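3-hydroxyadipyl-CoA dehydrogenase (Escherichia coli, PDB 3MOG) catalyses the NAD-dependent oxidation of 3-hydroxyadipyl-CoA to 3-oxoadipyl-CoA in phenylacetate degradation, working as a homotrimer. Local coordinates at residues A401-A404 against L405-V409; H450-E454 against E455-P459. All blocks are in the same frame, centred on the assembly; numbering follows the deposited sequence.

Contact 1: A401-A404 against L405-V409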
# COMPACT_ATOMS: atom_id res chain seq x y z
N ALA C 401 8.87 -7.01 17.02
CA ALA C 401 9.99 -7.89 17.42
C ALA C 401 9.71 -9.36 17.07
O ALA C 401 10.60 -10.08 16.60
CB ALA C 401 10.25 -7.77 18.90
N LEU C 402 8.48 -9.79 17.28
CA LEU C 402 8.05 -11.12 16.96
C LEU C 402 8.07 -11.37 15.45
O LEU C 402 8.44 -12.45 15.01
CB LEU C 402 6.64 -11.35 17.49
CG LEU C 402 6.45 -11.65 18.98
CD1 LEU C 402 4.98 -11.51 19.28
CD2 LEU C 402 6.95 -13.03 19.38
N ASP C 403 7.67 -10.37 14.67
CA ASP C 403 7.70 -10.52 13.21
C ASP C 403 9.14 -10.64 12.70
O ASP C 403 9.42 -11.43 11.79
CB ASP C 403 6.99 -9.37 12.52
CG ASP C 403 7.04 -9.49 11.01
OD1 ASP C 403 6.32 -10.36 10.47
OD2 ASP C 403 7.81 -8.74 10.37
N ALA C 404 10.04 -9.88 13.31
CA ALA C 404 11.44 -9.95 12.94
C ALA C 404 12.01 -11.33 13.26
O ALA C 404 12.78 -11.88 12.46
CB ALA C 404 12.24 -8.84 13.64
N LEU C 405 11.62 -11.89 14.41
CA LEU C 405 12.08 -13.23 14.83
C LEU C 405 11.56 -14.30 13.90
O LEU C 405 12.30 -15.18 13.48
CB LEU C 405 11.67 -13.53 16.27
CG LEU C 405 11.97 -14.92 16.86
CD1 LEU C 405 13.46 -15.26 16.80
CD2 LEU C 405 11.45 -15.01 18.30
N GLN C 406 10.28 -14.18 13.54
CA GLN C 406 9.64 -15.12 12.63
C GLN C 406 10.26 -15.12 11.23
O GLN C 406 10.37 -16.17 10.58
CB GLN C 406 8.15 -14.82 12.55
CG GLN C 406 7.36 -15.97 11.96
CD GLN C 406 5.87 -15.82 12.14
OE1 GLN C 406 5.35 -14.71 12.21
NE2 GLN C 406 5.18 -16.95 12.22
N LYS C 407 10.65 -13.94 10.75
CA LYS C 407 11.25 -13.82 9.43
C LYS C 407 12.76 -14.08 9.43
O LYS C 407 13.43 -13.87 8.43
CB LYS C 407 10.94 -12.45 8.80
CG LYS C 407 9.48 -12.08 8.71
CD LYS C 407 8.69 -13.06 7.92
CE LYS C 407 7.27 -12.56 7.73
NZ LYS C 407 7.25 -11.19 7.14
N GLY C 408 13.29 -14.51 10.57
CA GLY C 408 14.69 -14.91 10.68
C GLY C 408 15.68 -13.77 10.61
O GLY C 408 16.83 -13.99 10.23
N VAL C 409 15.24 -12.56 10.96
CA VAL C 409 16.14 -11.39 11.00
C VAL C 409 17.29 -11.58 11.99
O VAL C 409 18.42 -11.24 11.67
CB VAL C 409 15.37 -10.08 11.32
CG1 VAL C 409 16.32 -8.88 11.36
CG2 VAL C 409 14.30 -9.84 10.27
O HOH W 1 7.85 -8.56 7.45

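Contact 2: H450-E454 against E455-P459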
# COMPACT_ATOMS: atom_id res chain seq x y z
N HIS C 450 -9.75 -4.90 15.14
CA HIS C 450 -11.19 -4.79 14.94
C HIS C 450 -11.68 -3.32 14.94
O HIS C 450 -12.37 -2.91 14.02
CB HIS C 450 -11.98 -5.62 15.95
CG HIS C 450 -13.46 -5.49 15.78
ND1 HIS C 450 -14.15 -6.14 14.79
CD2 HIS C 450 -14.37 -4.75 16.46
CE1 HIS C 450 -15.43 -5.82 14.86
NE2 HIS C 450 -15.59 -4.97 15.87
N HIS C 451 -11.29 -2.55 15.95
CA HIS C 451 -11.74 -1.17 16.06
C HIS C 451 -11.38 -0.33 14.83
O HIS C 451 -12.23 0.36 14.27
CB HIS C 451 -11.19 -0.49 17.31
CG HIS C 451 -11.77 0.88 17.52
ND1 HIS C 451 -12.90 1.09 18.28
CD2 HIS C 451 -11.38 2.09 17.06
CE1 HIS C 451 -13.19 2.38 18.27
NE2 HIS C 451 -12.28 3.01 17.54
N TYR C 452 -10.10 -0.39 14.44
CA TYR C 452 -9.59 0.41 13.33
C TYR C 452 -9.74 -0.23 11.95
O TYR C 452 -9.71 0.49 10.96
CB TYR C 452 -8.13 0.78 13.58
CG TYR C 452 -7.99 1.72 14.73
CD1 TYR C 452 -8.36 3.06 14.61
CD2 TYR C 452 -7.49 1.27 15.96
CE1 TYR C 452 -8.26 3.92 15.68
CE2 TYR C 452 -7.37 2.12 17.03
CZ TYR C 452 -7.76 3.45 16.89
OH TYR C 452 -7.62 4.30 17.95
N GLY C 453 -9.88 -1.55 11.90
CA GLY C 453 -9.97 -2.30 10.62
C GLY C 453 -8.71 -2.13 9.78
O GLY C 453 -8.76 -2.13 8.55
N GLU C 454 -7.59 -1.97 10.46
CA GLU C 454 -6.32 -1.72 9.81
C GLU C 454 -5.43 -2.94 9.93
O GLU C 454 -5.31 -3.53 11.00
CB GLU C 454 -5.60 -0.53 10.45
CG GLU C 454 -6.23 0.82 10.12
CD GLU C 454 -5.60 1.95 10.90
OE1 GLU C 454 -4.35 2.01 10.98
OE2 GLU C 454 -6.35 2.78 11.44
N GLU C 455 -4.83 -3.30 8.80
CA GLU C 455 -3.79 -4.31 8.71
C GLU C 455 -2.61 -3.97 9.62
O GLU C 455 -1.93 -4.84 10.09
CB GLU C 455 -3.35 -4.41 7.25
CG GLU C 455 -2.12 -5.20 6.99
CD GLU C 455 -2.12 -5.89 5.64
OE1 GLU C 455 -1.13 -6.60 5.37
OE2 GLU C 455 -3.10 -5.75 4.88
N ARG C 456 -2.42 -2.69 9.91
CA ARG C 456 -1.40 -2.22 10.83
C ARG C 456 -1.45 -2.90 12.22
O ARG C 456 -0.42 -3.17 12.82
CB ARG C 456 -1.58 -0.70 10.96
CG ARG C 456 -0.65 -0.04 11.93
CD ARG C 456 -0.94 1.43 12.07
NE ARG C 456 -0.20 1.97 13.20
CZ ARG C 456 1.07 2.34 13.16
NH1 ARG C 456 1.76 2.26 12.03
NH2 ARG C 456 1.65 2.81 14.26
N TYR C 457 -2.65 -3.17 12.72
CA TYR C 457 -2.81 -3.74 14.05
C TYR C 457 -2.94 -5.27 14.06
O TYR C 457 -3.26 -5.84 15.09
CB TYR C 457 -3.92 -3.02 14.85
CG TYR C 457 -3.55 -1.59 15.07
CD1 TYR C 457 -2.57 -1.24 16.00
CD2 TYR C 457 -4.11 -0.57 14.29
CE1 TYR C 457 -2.18 0.07 16.16
CE2 TYR C 457 -3.73 0.74 14.46
CZ TYR C 457 -2.77 1.06 15.39
OH TYR C 457 -2.38 2.38 15.54
N ARG C 458 -2.67 -5.92 12.91
CA ARG C 458 -2.67 -7.38 12.85
C ARG C 458 -1.68 -7.99 13.85
O ARG C 458 -0.51 -7.57 13.91
CB ARG C 458 -2.44 -7.90 11.42
CG ARG C 458 -1.01 -7.72 10.83
CD ARG C 458 -0.12 -8.93 11.05
NE ARG C 458 1.25 -8.70 10.61
CZ ARG C 458 2.17 -8.12 11.37
NH1 ARG C 458 1.85 -7.70 12.58
NH2 ARG C 458 3.40 -7.93 10.90
N PRO C 459 -2.14 -8.96 14.66
CA PRO C 459 -1.23 -9.80 15.43
C PRO C 459 -0.42 -10.63 14.45
O PRO C 459 -0.99 -11.18 13.48
CB PRO C 459 -2.17 -10.74 16.17
CG PRO C 459 -3.49 -10.05 16.18
CD PRO C 459 -3.55 -9.29 14.92

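Contact 1: A401-A404 against L405-V409
The carboxylate of Asp403 is the flat group that meets Lys407 one helical turn on, and its two oxygens do different work. Asp403 OD1 forms a salt bridge with Lys407 NZ at 3.6 Å, while Asp403 OD2 accepts a hydrogen bond from a water 2.9 Å away. The same water accepts from Lys407 NZ at 2.7 Å, so direct and water-mediated links join the two residues. Bends at chi2 (-59°) and chi4 (54°) curl the lysine chain back to the carboxylate, which it crosses at a slant; Lys407 CG passes 3.1 Å from Asp403 O. OD2 also has stronger partners outside, forming salt bridges to Arg193 and Arg258. The other flat group, the Gln406 amide, is held through NE2 by Ser461.

Helix 390-406 closes in a Schellman motif: Val409 N reaches back to Ala404 O at 3.0 Å, Gly408 N bonds Leu405 O at 3.1 Å, and Gly408 has positive phi (71°). Val409 CG2 then packs on Ala404 CB at 4.1 Å. With Lys407, Arg193 and Arg258 around it, and Arg458 more distantly in one conformer, the buried Asp403 carboxylate is probably the anion, with Lys407 its local, partly water-mediated counterion.

Contact 2: H450-E454 against E455-P459
Glu454 O accepts the backbone N-H of Tyr457 at 3.2 Å, the hydrogen bond that closes a tight turn just after helix 438-452. The bond is of the 3-10 type, from residue i+3 to i, and Arg458 N to Glu455 O at 3.1 Å is the next. Gly453 leaves the helix with positive phi, and a short 3-10 segment, Glu455 and Arg456, carries the chain round.

The turn brings Tyr452 and Tyr457 obliquely together, ring centroids 5.5 Å apart and planes at 34°, touching through Tyr452 CD2 and Tyr457 CE2 at 4.1 Å. Glu454 runs alongside Tyr457, its OE1 3.8 Å from CE2 of that ring and 3.6 Å from Arg456 CD, though its salt bridge goes to Arg204. One face of the Tyr457 ring carries Arg456 CG, 4.0 Å above the plane and offset toward the rim. Tyr457 CG lies anti to its own carbonyl carbon (chi1 -63°), which aims the ring back at Tyr452 and Glu454. A serine in place of Tyr457 would probably open a gap beside Tyr452 and leave Arg392 and Glu201 without the hydroxyl they share.

Arg456 reaches Glu201 on helix 196-207, and both it and Tyr457 touch Met396 on helix 390-406. The turn thus joins helix 438-452 to these two helices, just ahead of helix 461-473.

Contacts 1 and 2 are 19 Å apart between centres, in series along one C-terminal 3-hydroxyacyl-CoA dehydrogenase domain. Contact 1 ends helix 390-406; contact 2 follows helix 438-452. In one conformer of Arg458 they come together in a long, weak ion pair, Asp403 OD1 to Arg458 NH2 at 3.8 Å, doubtful given that side chain's second conformer. Ser461, at the start of helix 461-473, ties them across the trimer: its hydroxyl pairs with Gln406 of its own chain, and the Ser461 hydroxyl of the third subunit bonds His451. Both contacts also touch the second subunit. Contact 1 bonds through Val409 to His184 on strand 179-184, an outermost strand of the NAD-binding domain's sheet.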